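Local coordinates for RabGDI protein (Plasmodium falciparum 3D7, PDB 3P1W) that probably acts as a Rab GDP-dissociation inhibitor, holding Rab GTPases in their GDP-bound form during vesicle transport, at residues 67-72 with 407-411; 92-96 with 363-367; 38-44 with 450-454; 304-310 with 426-432. All coordinates share one frame; numbering follows the deposited sequence.

Contact 1: 67-72 with 407-411; sequences LYNTFK and EKFVK
Phe409 reaches from strand 405-418 into the side chains at the end of helix 64-71. Its CB sits 3.8 Å from the centroid of the Phe71 ring, over the middle of that face. CG lies beside the backbone N (chi1 -52°), which carries the ring on toward the helix. CD1 then meets Phe71 CB. Phe409 CE1 is held between Leu67 CG on one face and Lys72 CE on the other, the latter at 3.6 Å. At the far end, Phe409 CZ touches Leu67 CD2 and comes within 3.8 Å of Tyr68 CE1. The edge of Phe409 faces both aromatic neighbours in offset edge-to-face pairs, its plane steeply inclined to both rings.

Lys72 runs across the ring and turns at its last torsion (chi4 -56°). Lys72 NZ donates to Lys408 O at 3.1 Å. The ion pair from Lys72 NZ to Glu407 OE1 is long, at 3.9 Å. Water 2 bridges the same groups: it accepts from Lys72 NZ and Lys408 N and donates to Glu407 OE1. Water 1 lies 2.6 Å from Tyr68 OH and bonds weakly to Glu407 OE2. On the other side of the strand, Val410 packs on Ile327 and Cys329 of strand 320-333. The whole is an aromatic cluster of Tyr68, Phe71 and Phe409, packing a helix end against a strand of a mixed beta-sheet.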
loop_
_atom_site.group_PDB
_atom_site.type_symbol
_atom_site.label_atom_id
_atom_site.label_comp_id
_atom_site.label_asym_id
_atom_site.label_seq_id
_atom_site.Cartn_x
_atom_site.Cartn_y
_atom_site.Cartn_z
ATOM N N LEU A 67 18.423 -5.481 9.224
ATOM C CA LEU A 67 18.490 -5.091 7.819
ATOM C C LEU A 67 19.762 -5.681 7.226
ATOM O O LEU A 67 19.742 -6.327 6.171
ATOM C CB LEU A 67 18.477 -3.566 7.702
ATOM C CG LEU A 67 18.419 -2.923 6.342
ATOM C CD1 LEU A 67 17.068 -3.249 5.671
ATOM C CD2 LEU A 67 18.647 -1.412 6.472
ATOM N N TYR A 68 20.872 -5.505 7.952
ATOM C CA TYR A 68 22.160 -5.986 7.483
ATOM C C TYR A 68 22.245 -7.505 7.512
ATOM O O TYR A 68 22.776 -8.108 6.584
ATOM C CB TYR A 68 23.329 -5.309 8.262
ATOM C CG TYR A 68 23.819 -4.043 7.580
ATOM C CD1 TYR A 68 23.092 -2.851 7.658
ATOM C CD2 TYR A 68 24.979 -4.049 6.818
ATOM C CE1 TYR A 68 23.504 -1.698 6.981
ATOM C CE2 TYR A 68 25.402 -2.902 6.157
ATOM C CZ TYR A 68 24.662 -1.736 6.240
ATOM O OH TYR A 68 25.085 -0.609 5.591
ATOM N N ASN A 69 21.717 -8.138 8.556
ATOM C CA ASN A 69 21.738 -9.601 8.622
ATOM C C ASN A 69 20.972 -10.204 7.462
ATOM O O ASN A 69 21.350 -11.269 6.938
ATOM C CB ASN A 69 21.163 -10.126 9.952
ATOM C CG ASN A 69 22.158 -10.023 11.116
ATOM O OD1 ASN A 69 23.326 -9.671 10.933
ATOM N ND2 ASN A 69 21.684 -10.323 12.326
ATOM N N THR A 70 19.884 -9.530 7.086
ATOM C CA THR A 70 18.969 -10.024 6.059
ATOM C C THR A 70 19.510 -9.846 4.655
ATOM O O THR A 70 19.447 -10.764 3.865
ATOM C CB THR A 70 17.572 -9.339 6.178
ATOM O OG1 THR A 70 16.995 -9.677 7.450
ATOM C CG2 THR A 70 16.644 -9.763 5.033
ATOM N N PHE A 71 20.061 -8.675 4.367
ATOM C CA PHE A 71 20.482 -8.318 3.023
ATOM C C PHE A 71 21.997 -8.306 2.804
ATOM O O PHE A 71 22.438 -8.476 1.682
ATOM C CB PHE A 71 20.005 -6.912 2.721
ATOM C CG PHE A 71 18.496 -6.788 2.527
ATOM C CD1 PHE A 71 17.929 -7.007 1.279
ATOM C CD2 PHE A 71 17.678 -6.437 3.574
ATOM C CE1 PHE A 71 16.524 -6.858 1.094
ATOM C CE2 PHE A 71 16.309 -6.287 3.407
ATOM C CZ PHE A 71 15.733 -6.503 2.171
ATOM N N LYS A 72 22.764 -8.025 3.860
ATOM C CA LYS A 72 24.229 -7.870 3.745
ATOM C C LYS A 72 24.929 -8.583 4.910
ATOM O O LYS A 72 25.665 -7.979 5.677
ATOM C CB LYS A 72 24.631 -6.391 3.706
ATOM C CG LYS A 72 24.064 -5.563 2.565
ATOM C CD LYS A 72 24.468 -4.114 2.675
ATOM C CE LYS A 72 23.865 -3.218 1.582
ATOM N NZ LYS A 72 24.198 -3.719 0.208
ATOM N N GLU A 407 23.604 3.135 0.256
ATOM C CA GLU A 407 23.436 1.682 0.260
ATOM C C GLU A 407 22.098 1.297 -0.363
ATOM O O GLU A 407 21.116 2.046 -0.261
ATOM C CB GLU A 407 23.448 1.129 1.682
ATOM C CG GLU A 407 24.720 1.383 2.503
ATOM C CD GLU A 407 25.952 0.692 1.966
ATOM O OE1 GLU A 407 25.830 -0.285 1.184
ATOM O OE2 GLU A 407 27.068 1.101 2.376
ATOM N N LYS A 408 22.074 0.121 -0.983
ATOM C CA LYS A 408 20.877 -0.463 -1.590
ATOM C C LYS A 408 20.608 -1.841 -0.977
ATOM O O LYS A 408 21.523 -2.654 -0.799
ATOM C CB LYS A 408 21.055 -0.665 -3.087
ATOM C CG LYS A 408 21.019 0.598 -3.906
ATOM C CD LYS A 408 21.433 0.302 -5.349
ATOM C CE LYS A 408 21.743 1.606 -6.116
ATOM N NZ LYS A 408 22.205 1.303 -7.522
ATOM N N PHE A 409 19.359 -2.089 -0.664
ATOM C CA PHE A 409 18.914 -3.378 -0.161
ATOM C C PHE A 409 17.754 -3.870 -1.067
ATOM O O PHE A 409 16.657 -3.338 -0.996
ATOM C CB PHE A 409 18.437 -3.218 1.274
ATOM C CG PHE A 409 19.420 -2.534 2.184
ATOM C CD1 PHE A 409 20.229 -3.276 3.019
ATOM C CD2 PHE A 409 19.558 -1.141 2.188
ATOM C CE1 PHE A 409 21.139 -2.667 3.889
ATOM C CE2 PHE A 409 20.477 -0.522 3.026
ATOM C CZ PHE A 409 21.277 -1.297 3.894
ATOM N N VAL A 410 18.022 -4.848 -1.920
ATOM C CA VAL A 410 17.104 -5.267 -2.951
ATOM C C VAL A 410 16.437 -6.590 -2.620
ATOM O O VAL A 410 17.111 -7.536 -2.180
ATOM C CB VAL A 410 17.802 -5.474 -4.291
ATOM C CG1 VAL A 410 16.771 -5.951 -5.321
ATOM C CG2 VAL A 410 18.488 -4.179 -4.752
ATOM N N LYS A 411 15.116 -6.660 -2.794
ATOM C CA LYS A 411 14.358 -7.900 -2.579
ATOM C C LYS A 411 13.380 -8.099 -3.728
ATOM O O LYS A 411 12.579 -7.206 -4.057
ATOM C CB LYS A 411 13.597 -7.886 -1.244
ATOM C CG LYS A 411 12.949 -9.200 -0.895
ATOM C CD LYS A 411 12.337 -9.116 0.504
ATOM C CE LYS A 411 11.647 -10.423 0.891
ATOM N NZ LYS A 411 11.147 -10.306 2.273
HETATM O O HOH W 1 27.338 -0.913 4.278
HETATM O O HOH W 2 24.596 -1.230 -1.220
#

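Contact 2: 92-96 with 363-367; sequences IPKFI and INLVS
Asn364 lays its side-chain amide over one face of the Phe95 ring. Its CG stands beside the backbone N (chi1 -80°), which brings the amide over the ring. The two planes are 24° apart and stacked. The overlap is off-centre: Asn364 CG lies 3.3 Å from Phe95 CE2, toward the rim. Asn364 ND2 donates to Pro93 O at 3.0 Å. This bond is bent, with an N-H...O angle of 136°, and ND2 stands above the carbonyl plane. Pro93 O nevertheless lies close to the plane of the amide. At the edge of the ring, Phe95 CE1 packs on Val366 CG1 at 3.7 Å, and Leu365 O lies near CZ.

The next shell fixes both partners. ND2 of Asn364 also donates to Ser437 O, so two carbonyls hold the rotation of the amide. Ser437 makes a backbone hydrogen bond with Phe95 as well. The Phe95 ring meets Tyr250 edge-to-face. Lys94 points the other way, where its NZ forms a salt bridge with Asp434 and a hydrogen bond with Thr436 O.

All the touching residues are buried. The loop leading into strand 96-97 thus packs on strand 361-367, which runs between strands 346-350 and 378-385, while strand 248-251 supplies Phe248 and Tyr250 beside Phe95.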
loop_
_atom_site.group_PDB
_atom_site.type_symbol
_atom_site.label_atom_id
_atom_site.label_comp_id
_atom_site.label_asym_id
_atom_site.label_seq_id
_atom_site.Cartn_x
_atom_site.Cartn_y
_atom_site.Cartn_z
ATOM N N ILE A 92 7.990 -3.256 3.330
ATOM C CA ILE A 92 6.935 -2.880 2.409
ATOM C C ILE A 92 6.234 -1.630 2.962
ATOM O O ILE A 92 5.142 -1.726 3.543
ATOM C CB ILE A 92 5.954 -4.039 2.143
ATOM C CG1 ILE A 92 6.690 -5.292 1.658
ATOM C CG2 ILE A 92 4.868 -3.638 1.110
ATOM C CD1 ILE A 92 5.805 -6.507 1.347
ATOM N N PRO A 93 6.874 -0.454 2.796
ATOM C CA PRO A 93 6.305 0.782 3.316
ATOM C C PRO A 93 5.212 1.246 2.379
ATOM O O PRO A 93 5.470 1.609 1.201
ATOM C CB PRO A 93 7.479 1.758 3.325
ATOM C CG PRO A 93 8.428 1.270 2.243
ATOM C CD PRO A 93 8.209 -0.252 2.188
ATOM N N LYS A 94 3.991 1.155 2.845
ATOM C CA LYS A 94 2.870 1.689 2.090
ATOM C C LYS A 94 2.238 2.825 2.883
ATOM O O LYS A 94 1.847 2.648 4.045
ATOM C CB LYS A 94 1.857 0.598 1.812
ATOM C CG LYS A 94 2.286 -0.366 0.685
ATOM C CD LYS A 94 1.448 -1.596 0.611
ATOM C CE LYS A 94 1.875 -2.525 -0.549
ATOM N NZ LYS A 94 1.345 -2.180 -1.921
ATOM N N PHE A 95 2.080 3.962 2.245
ATOM C CA PHE A 95 1.348 5.051 2.876
ATOM C C PHE A 95 -0.181 4.861 2.823
ATOM O O PHE A 95 -0.718 4.109 2.021
ATOM C CB PHE A 95 1.728 6.384 2.237
ATOM C CG PHE A 95 3.173 6.739 2.319
ATOM C CD1 PHE A 95 3.954 6.406 3.406
ATOM C CD2 PHE A 95 3.748 7.504 1.316
ATOM C CE1 PHE A 95 5.280 6.805 3.476
ATOM C CE2 PHE A 95 5.074 7.884 1.392
ATOM C CZ PHE A 95 5.831 7.541 2.479
ATOM N N ILE A 96 -0.887 5.552 3.712
ATOM C CA ILE A 96 -2.315 5.304 3.939
ATOM C C ILE A 96 -3.130 6.559 3.632
ATOM O O ILE A 96 -2.854 7.639 4.164
ATOM C CB ILE A 96 -2.474 4.862 5.400
ATOM C CG1 ILE A 96 -1.761 3.519 5.606
ATOM C CG2 ILE A 96 -3.954 4.787 5.834
ATOM C CD1 ILE A 96 -1.368 3.268 7.049
ATOM N N ILE A 363 7.885 5.353 -5.622
ATOM C CA ILE A 363 8.973 5.632 -4.688
ATOM C C ILE A 363 8.391 6.278 -3.435
ATOM O O ILE A 363 7.705 7.305 -3.533
ATOM C CB ILE A 363 10.044 6.564 -5.261
ATOM C CG1 ILE A 363 10.484 6.120 -6.650
ATOM C CG2 ILE A 363 11.190 6.722 -4.264
ATOM C CD1 ILE A 363 11.540 7.034 -7.354
ATOM N N ASN A 364 8.629 5.664 -2.274
ATOM C CA ASN A 364 8.315 6.296 -0.987
ATOM C C ASN A 364 9.578 6.751 -0.301
ATOM O O ASN A 364 10.607 6.116 -0.432
ATOM C CB ASN A 364 7.545 5.351 -0.101
ATOM C CG ASN A 364 6.089 5.309 -0.471
ATOM O OD1 ASN A 364 5.606 6.170 -1.233
ATOM N ND2 ASN A 364 5.371 4.325 0.044
ATOM N N LEU A 365 9.496 7.868 0.414
ATOM C CA LEU A 365 10.638 8.419 1.107
ATOM C C LEU A 365 10.186 8.674 2.544
ATOM O O LEU A 365 9.139 9.310 2.752
ATOM C CB LEU A 365 11.092 9.724 0.421
ATOM C CG LEU A 365 12.243 10.563 0.949
ATOM C CD1 LEU A 365 11.910 11.303 2.242
ATOM C CD2 LEU A 365 13.548 9.760 1.105
ATOM N N VAL A 366 10.978 8.164 3.501
ATOM C CA VAL A 366 10.784 8.401 4.914
ATOM C C VAL A 366 12.111 8.624 5.619
ATOM O O VAL A 366 13.180 8.338 5.079
ATOM C CB VAL A 366 9.999 7.251 5.554
ATOM C CG1 VAL A 366 8.513 7.301 5.119
ATOM C CG2 VAL A 366 10.641 5.926 5.173
ATOM N N SER A 367 12.044 9.185 6.822
ATOM C CA SER A 367 13.256 9.655 7.478
ATOM C C SER A 367 13.062 9.746 8.983
ATOM O O SER A 367 12.172 9.102 9.543
ATOM C CB SER A 367 13.640 11.029 6.886
ATOM O OG SER A 367 12.657 12.006 7.188
#

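Contact 3: 38-44 with 450-454; sequences LLSHYGK and WENLW
Leu38 and Leu39 at the end of helix 30-41, and Tyr42 just after it, meet Trp450 and Trp454 of helix 440-454. This is helix-helix packing beside the parallel strands of a Rossmann-like fold. Helix 30-41 ends in a Schellman motif with Gly43, at positive phi, as the C-prime residue. Lys44 N bonds to Leu39 O and Gly43 N to Ser40 O.

Lys44 supplies the cationic part. Trp454 has two conformers, and its contacts are less certain; they are described for one of them. The Lys44 chain bends at chi2 (-79°) and passes over the face of Trp454. Lys44 CE makes a CH-pi contact 3.9 Å from the centroid of the six-membered ring of Trp454. Lys44 NZ is off-centre, 4.3 Å from the same centroid, in a cation-pi contact. The edge of this indole meets Leu39 CD2.

The apolar contacts centre on Trp450. Leu38 CB lies 3.5 Å from Trp450 CZ3. Leu39 CD2 touches the same CZ3 of Trp450 at 3.6 Å. Beyond the pair of helices, Leu39 packs on Val23 and Ile25 of strand 20-26.

The aromatic pair of Tyr42 and Trp450 is oblique, with planes at 42°. The hydroxyl of Tyr42 turns to Lys108 NZ, with which it is hydrogen-bonded. At the ring itself, Tyr42 CD1 comes within 3.7 Å of Trp450 CZ2.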
loop_
_atom_site.group_PDB
_atom_site.type_symbol
_atom_site.label_atom_id
_atom_site.label_comp_id
_atom_site.label_asym_id
_atom_site.label_seq_id
_atom_site.Cartn_x
_atom_site.Cartn_y
_atom_site.Cartn_z
ATOM N N LEU A 38 -10.411 -7.291 13.261
ATOM C CA LEU A 38 -11.830 -7.312 12.901
ATOM C C LEU A 38 -12.585 -8.527 13.458
ATOM O O LEU A 38 -13.731 -8.390 13.935
ATOM C CB LEU A 38 -11.981 -7.280 11.382
ATOM C CG LEU A 38 -11.602 -5.951 10.715
ATOM C CD1 LEU A 38 -11.528 -6.143 9.216
ATOM C CD2 LEU A 38 -12.626 -4.873 11.094
ATOM N N LEU A 39 -11.975 -9.716 13.382
ATOM C CA LEU A 39 -12.602 -10.932 13.949
ATOM C C LEU A 39 -12.783 -10.812 15.464
ATOM O O LEU A 39 -13.859 -11.113 16.001
ATOM C CB LEU A 39 -11.767 -12.173 13.615
ATOM C CG LEU A 39 -11.799 -12.564 12.133
ATOM C CD1 LEU A 39 -10.649 -13.523 11.721
ATOM C CD2 LEU A 39 -13.145 -13.124 11.775
ATOM N N SER A 40 -11.728 -10.383 16.150
ATOM C CA SER A 40 -11.773 -10.184 17.599
ATOM C C SER A 40 -12.789 -9.101 17.971
ATOM O O SER A 40 -13.514 -9.219 18.970
ATOM C CB SER A 40 -10.363 -9.843 18.123
ATOM O OG SER A 40 -10.368 -9.525 19.509
ATOM N N HIS A 41 -12.855 -8.038 17.171
ATOM C CA HIS A 41 -13.836 -6.975 17.415
ATOM C C HIS A 41 -15.285 -7.475 17.312
ATOM O O HIS A 41 -16.145 -7.084 18.124
ATOM C CB HIS A 41 -13.613 -5.803 16.459
ATOM C CG HIS A 41 -14.592 -4.686 16.631
ATOM N ND1 HIS A 41 -15.682 -4.516 15.800
ATOM C CD2 HIS A 41 -14.648 -3.679 17.536
ATOM C CE1 HIS A 41 -16.363 -3.451 16.184
ATOM N NE2 HIS A 41 -15.756 -2.925 17.233
ATOM N N TYR A 42 -15.563 -8.336 16.332
ATOM C CA TYR A 42 -16.921 -8.851 16.121
ATOM C C TYR A 42 -17.185 -10.152 16.903
ATOM O O TYR A 42 -18.070 -10.930 16.550
ATOM C CB TYR A 42 -17.212 -9.045 14.623
ATOM C CG TYR A 42 -17.520 -7.758 13.882
ATOM C CD1 TYR A 42 -16.557 -7.131 13.099
ATOM C CD2 TYR A 42 -18.786 -7.165 13.964
ATOM C CE1 TYR A 42 -16.836 -5.952 12.410
ATOM C CE2 TYR A 42 -19.072 -5.981 13.286
ATOM C CZ TYR A 42 -18.092 -5.380 12.506
ATOM O OH TYR A 42 -18.358 -4.209 11.826
ATOM N N GLY A 43 -16.397 -10.383 17.950
ATOM C CA GLY A 43 -16.686 -11.417 18.927
ATOM C C GLY A 43 -16.252 -12.815 18.542
ATOM O O GLY A 43 -16.676 -13.768 19.170
ATOM N N LYS A 44 -15.402 -12.964 17.522
ATOM C CA LYS A 44 -14.991 -14.313 17.115
ATOM C C LYS A 44 -13.805 -14.795 17.959
ATOM O O LYS A 44 -13.026 -13.988 18.455
ATOM C CB LYS A 44 -14.682 -14.383 15.616
ATOM C CG LYS A 44 -15.904 -14.114 14.716
ATOM C CD LYS A 44 -16.802 -15.325 14.610
ATOM C CE LYS A 44 -18.129 -15.014 13.920
ATOM N NZ LYS A 44 -19.044 -16.192 14.004
ATOM N N TRP A 450 -12.822 -10.737 4.038
ATOM C CA TRP A 450 -13.884 -10.530 5.042
ATOM C C TRP A 450 -15.306 -10.794 4.503
ATOM O O TRP A 450 -16.089 -11.541 5.120
ATOM C CB TRP A 450 -13.824 -9.121 5.652
ATOM C CG TRP A 450 -14.860 -8.932 6.724
ATOM C CD1 TRP A 450 -16.138 -8.443 6.573
ATOM C CD2 TRP A 450 -14.725 -9.272 8.101
ATOM N NE1 TRP A 450 -16.801 -8.451 7.783
ATOM C CE2 TRP A 450 -15.954 -8.959 8.737
ATOM C CE3 TRP A 450 -13.684 -9.803 8.869
ATOM C CZ2 TRP A 450 -16.155 -9.160 10.091
ATOM C CZ3 TRP A 450 -13.896 -10.004 10.231
ATOM C CH2 TRP A 450 -15.117 -9.684 10.822
ATOM N N GLU A 451 -15.628 -10.199 3.359
ATOM C CA GLU A 451 -16.929 -10.396 2.711
ATOM C C GLU A 451 -17.282 -11.881 2.547
ATOM O O GLU A 451 -18.441 -12.286 2.746
ATOM C CB GLU A 451 -16.972 -9.722 1.334
ATOM C CG GLU A 451 -18.270 -9.969 0.527
ATOM C CD GLU A 451 -18.363 -9.163 -0.787
ATOM O OE1 GLU A 451 -17.338 -8.673 -1.287
ATOM O OE2 GLU A 451 -19.482 -9.033 -1.327
ATOM N N ASN A 452 -16.289 -12.670 2.151
ATOM C CA ASN A 452 -16.490 -14.080 1.808
ATOM C C ASN A 452 -16.394 -15.037 2.978
ATOM O O ASN A 452 -16.855 -16.177 2.879
ATOM C CB ASN A 452 -15.520 -14.477 0.699
ATOM C CG ASN A 452 -15.908 -13.878 -0.633
ATOM O OD1 ASN A 452 -16.925 -14.252 -1.200
ATOM N ND2 ASN A 452 -15.115 -12.949 -1.132
ATOM N N LEU A 453 -15.805 -14.580 4.080
ATOM C CA LEU A 453 -15.817 -15.330 5.324
ATOM C C LEU A 453 -17.226 -15.382 5.874
ATOM O O LEU A 453 -17.692 -16.437 6.268
ATOM C CB LEU A 453 -14.941 -14.675 6.400
ATOM C CG LEU A 453 -13.416 -14.714 6.355
ATOM C CD1 LEU A 453 -12.877 -13.830 7.483
ATOM C CD2 LEU A 453 -12.876 -16.116 6.499
ATOM N N TRP A 454 -17.911 -14.244 5.900
ATOM C CA TRP A 454 -19.232 -14.169 6.528
ATOM C C TRP A 454 -20.362 -13.785 5.575
ATOM O O TRP A 454 -21.508 -13.648 6.004
ATOM C CB TRP A 454 -19.177 -13.200 7.706
ATOM C CG TRP A 454 -17.976 -13.437 8.569
ATOM C CD1 TRP A 454 -16.919 -12.589 8.761
ATOM C CD2 TRP A 454 -17.692 -14.616 9.336
ATOM N NE1 TRP A 454 -16.003 -13.166 9.612
ATOM C CE2 TRP A 454 -16.454 -14.409 9.979
ATOM C CE3 TRP A 454 -18.369 -15.823 9.547
ATOM C CZ2 TRP A 454 -15.881 -15.363 10.819
ATOM C CZ3 TRP A 454 -17.796 -16.768 10.378
ATOM C CH2 TRP A 454 -16.568 -16.533 11.004
#

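Contact 4: 304-310 with 426-432; sequences DKVICDP and NIFVTSS
Asp304 and Asn426 open a parallel beta pairing, strand 305-308 beside strand 427-429, within the mixed sheet that includes strand 20-26 of the Rossmann-like fold. Water 3 joins them, donating to Asp304 O and accepting from Asn426 ND2. A kink before the amine (chi4 -52°) brings Lys305 NZ within 3.4 Å of Asn426 OD1, in a weak hydrogen bond. The backbone of Lys305 bonds on its other side to Asp22 and Ile24.

Val306 uses both its peptide groups. Its N donates to Asn426 O at 2.9 Å, and its O accepts from Phe428 N at 2.8 Å with a nearly straight angle of 174°. Val306 O also lies at the edge of the Phe428 ring. Ile307 is on the same face of the sheet as Phe428, and its CA approaches Phe428 O at 3.2 Å in a CA-H...O contact. Helices 30-41 and 440-454 cover this face, through Leu39 and Leu453 among others.

Cys308 repeats the pattern. Cys308 N donates to Phe428 O, and Cys308 O accepts from Thr430 N. On the face opposite Ile307, Cys308 SG touches both Ile427 CG2 and Val429 CG2 at 4.1 Å. Asp309 places CB near Thr430 OG1, which is hydrogen-bonded to Glu32. Pro310 ends the run: its CD lies 3.2 Å from Thr430 O, a buried carbonyl oxygen with no hydrogen-bond partner.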
loop_
_atom_site.group_PDB
_atom_site.type_symbol
_atom_site.label_atom_id
_atom_site.label_comp_id
_atom_site.label_asym_id
_atom_site.label_seq_id
_atom_site.Cartn_x
_atom_site.Cartn_y
_atom_site.Cartn_z
ATOM N N ASP A 304 -12.891 -23.711 12.311
ATOM C CA ASP A 304 -13.881 -23.729 11.229
ATOM C C ASP A 304 -13.333 -23.037 9.979
ATOM O O ASP A 304 -13.754 -23.350 8.859
ATOM C CB ASP A 304 -15.177 -23.035 11.679
ATOM C CG ASP A 304 -15.831 -23.735 12.859
ATOM O OD1 ASP A 304 -15.764 -24.979 12.933
ATOM O OD2 ASP A 304 -16.405 -23.039 13.715
ATOM N N LYS A 305 -12.414 -22.093 10.174
ATOM C CA LYS A 305 -11.776 -21.397 9.057
ATOM C C LYS A 305 -10.330 -21.083 9.342
ATOM O O LYS A 305 -9.920 -20.958 10.497
ATOM C CB LYS A 305 -12.527 -20.087 8.738
ATOM C CG LYS A 305 -14.040 -20.283 8.454
ATOM C CD LYS A 305 -14.746 -18.978 8.140
ATOM C CE LYS A 305 -16.268 -19.112 8.098
ATOM N NZ LYS A 305 -16.771 -20.216 7.214
ATOM N N VAL A 306 -9.565 -20.887 8.265
ATOM C CA VAL A 306 -8.198 -20.438 8.381
ATOM C C VAL A 306 -8.012 -19.208 7.471
ATOM O O VAL A 306 -8.578 -19.148 6.384
ATOM C CB VAL A 306 -7.203 -21.545 7.954
ATOM C CG1 VAL A 306 -5.778 -21.000 7.759
ATOM C CG2 VAL A 306 -7.179 -22.680 8.958
ATOM N N ILE A 307 -7.233 -18.238 7.940
ATOM C CA ILE A 307 -6.740 -17.134 7.072
ATOM C C ILE A 307 -5.251 -17.223 7.111
ATOM O O ILE A 307 -4.668 -17.331 8.192
ATOM C CB ILE A 307 -7.202 -15.754 7.571
ATOM C CG1 ILE A 307 -8.721 -15.637 7.547
ATOM C CG2 ILE A 307 -6.582 -14.617 6.705
ATOM C CD1 ILE A 307 -9.246 -14.504 8.472
ATOM N N CYS A 308 -4.592 -17.191 5.953
ATOM C CA CYS A 308 -3.154 -17.260 5.964
ATOM C C CYS A 308 -2.559 -16.589 4.755
ATOM O O CYS A 308 -3.247 -16.341 3.781
ATOM C CB CYS A 308 -2.698 -18.713 6.025
ATOM S SG CYS A 308 -3.129 -19.739 4.605
ATOM N N ASP A 309 -1.274 -16.304 4.834
ATOM C CA ASP A 309 -0.556 -15.804 3.655
ATOM C C ASP A 309 -0.086 -16.979 2.779
ATOM O O ASP A 309 -0.142 -18.139 3.208
ATOM C CB ASP A 309 0.546 -14.841 4.082
ATOM C CG ASP A 309 1.730 -15.510 4.716
ATOM O OD1 ASP A 309 2.516 -16.168 4.005
ATOM O OD2 ASP A 309 1.931 -15.277 5.913
ATOM N N PRO A 310 0.373 -16.700 1.549
ATOM C CA PRO A 310 0.699 -17.759 0.624
ATOM C C PRO A 310 1.787 -18.732 1.105
ATOM O O PRO A 310 1.788 -19.906 0.692
ATOM C CB PRO A 310 1.124 -16.992 -0.658
ATOM C CG PRO A 310 0.374 -15.743 -0.594
ATOM C CD PRO A 310 0.433 -15.372 0.894
ATOM N N ASN A 426 -12.553 -23.572 3.123
ATOM C CA ASN A 426 -12.484 -22.582 4.219
ATOM C C ASN A 426 -11.065 -22.154 4.618
ATOM O O ASN A 426 -10.841 -21.684 5.750
ATOM C CB ASN A 426 -13.274 -23.054 5.447
ATOM C CG ASN A 426 -14.765 -22.980 5.227
ATOM O OD1 ASN A 426 -15.250 -21.989 4.693
ATOM N ND2 ASN A 426 -15.502 -24.013 5.653
ATOM N N ILE A 427 -10.129 -22.257 3.667
ATOM C CA ILE A 427 -8.785 -21.732 3.849
ATOM C C ILE A 427 -8.683 -20.509 2.933
ATOM O O ILE A 427 -8.644 -20.654 1.700
ATOM C CB ILE A 427 -7.694 -22.753 3.512
ATOM C CG1 ILE A 427 -7.826 -23.997 4.410
ATOM C CG2 ILE A 427 -6.296 -22.136 3.704
ATOM C CD1 ILE A 427 -6.944 -25.134 3.987
ATOM N N PHE A 428 -8.708 -19.328 3.552
ATOM C CA PHE A 428 -8.738 -18.047 2.827
ATOM C C PHE A 428 -7.330 -17.526 2.812
ATOM O O PHE A 428 -6.759 -17.310 3.884
ATOM C CB PHE A 428 -9.641 -17.040 3.547
ATOM C CG PHE A 428 -11.092 -17.417 3.535
ATOM C CD1 PHE A 428 -11.962 -16.838 2.630
ATOM C CD2 PHE A 428 -11.577 -18.397 4.399
ATOM C CE1 PHE A 428 -13.300 -17.204 2.605
ATOM C CE2 PHE A 428 -12.928 -18.783 4.373
ATOM C CZ PHE A 428 -13.787 -18.174 3.470
ATOM N N VAL A 429 -6.779 -17.345 1.615
ATOM C CA VAL A 429 -5.381 -16.969 1.438
ATOM C C VAL A 429 -5.276 -15.506 0.997
ATOM O O VAL A 429 -5.916 -15.097 0.040
ATOM C CB VAL A 429 -4.651 -17.887 0.428
ATOM C CG1 VAL A 429 -3.189 -17.540 0.356
ATOM C CG2 VAL A 429 -4.785 -19.392 0.857
ATOM N N THR A 430 -4.499 -14.723 1.728
ATOM C CA THR A 430 -4.229 -13.319 1.334
ATOM C C THR A 430 -3.312 -13.287 0.107
ATOM O O THR A 430 -2.418 -14.125 -0.043
ATOM C CB THR A 430 -3.632 -12.496 2.477
ATOM O OG1 THR A 430 -2.448 -13.115 2.981
ATOM C CG2 THR A 430 -4.655 -12.290 3.609
ATOM N N SER A 431 -3.541 -12.320 -0.772
ATOM C CA SER A 431 -2.642 -12.092 -1.902
ATOM C C SER A 431 -1.322 -11.473 -1.445
ATOM O O SER A 431 -1.222 -10.829 -0.385
ATOM C CB SER A 431 -3.341 -11.225 -2.976
ATOM O OG SER A 431 -3.575 -9.919 -2.484
ATOM N N SER A 432 -0.284 -11.639 -2.246
ATOM C CA SER A 432 0.984 -11.007 -1.946
ATOM C C SER A 432 0.826 -9.496 -2.082
ATOM O O SER A 432 -0.015 -9.046 -2.852
ATOM C CB SER A 432 2.057 -11.479 -2.904
ATOM O OG SER A 432 2.096 -12.894 -2.948
HETATM O O HOH W 3 -14.031 -25.930 7.442
#

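In the fold
From the N terminus, residues 38-44 come first and pack against 450-454, near the C terminus. Contact 3 thus closes the longest loop of the four, and the other three lie within it. Residues 67-72 follow and pair with 407-411; contact 2 falls wholly inside that loop. Contact 4 begins at 304-310, before the second halves of contacts 1 and 2, and ends after both, so it crosses each. Contacts 3 and 4 touch, through Leu453 with Phe428 and Leu39 with Ile307, joining two helices to the Rossmann-like sheet. Contacts 1 and 2, centres about 17 Å apart, reach the other large sheet.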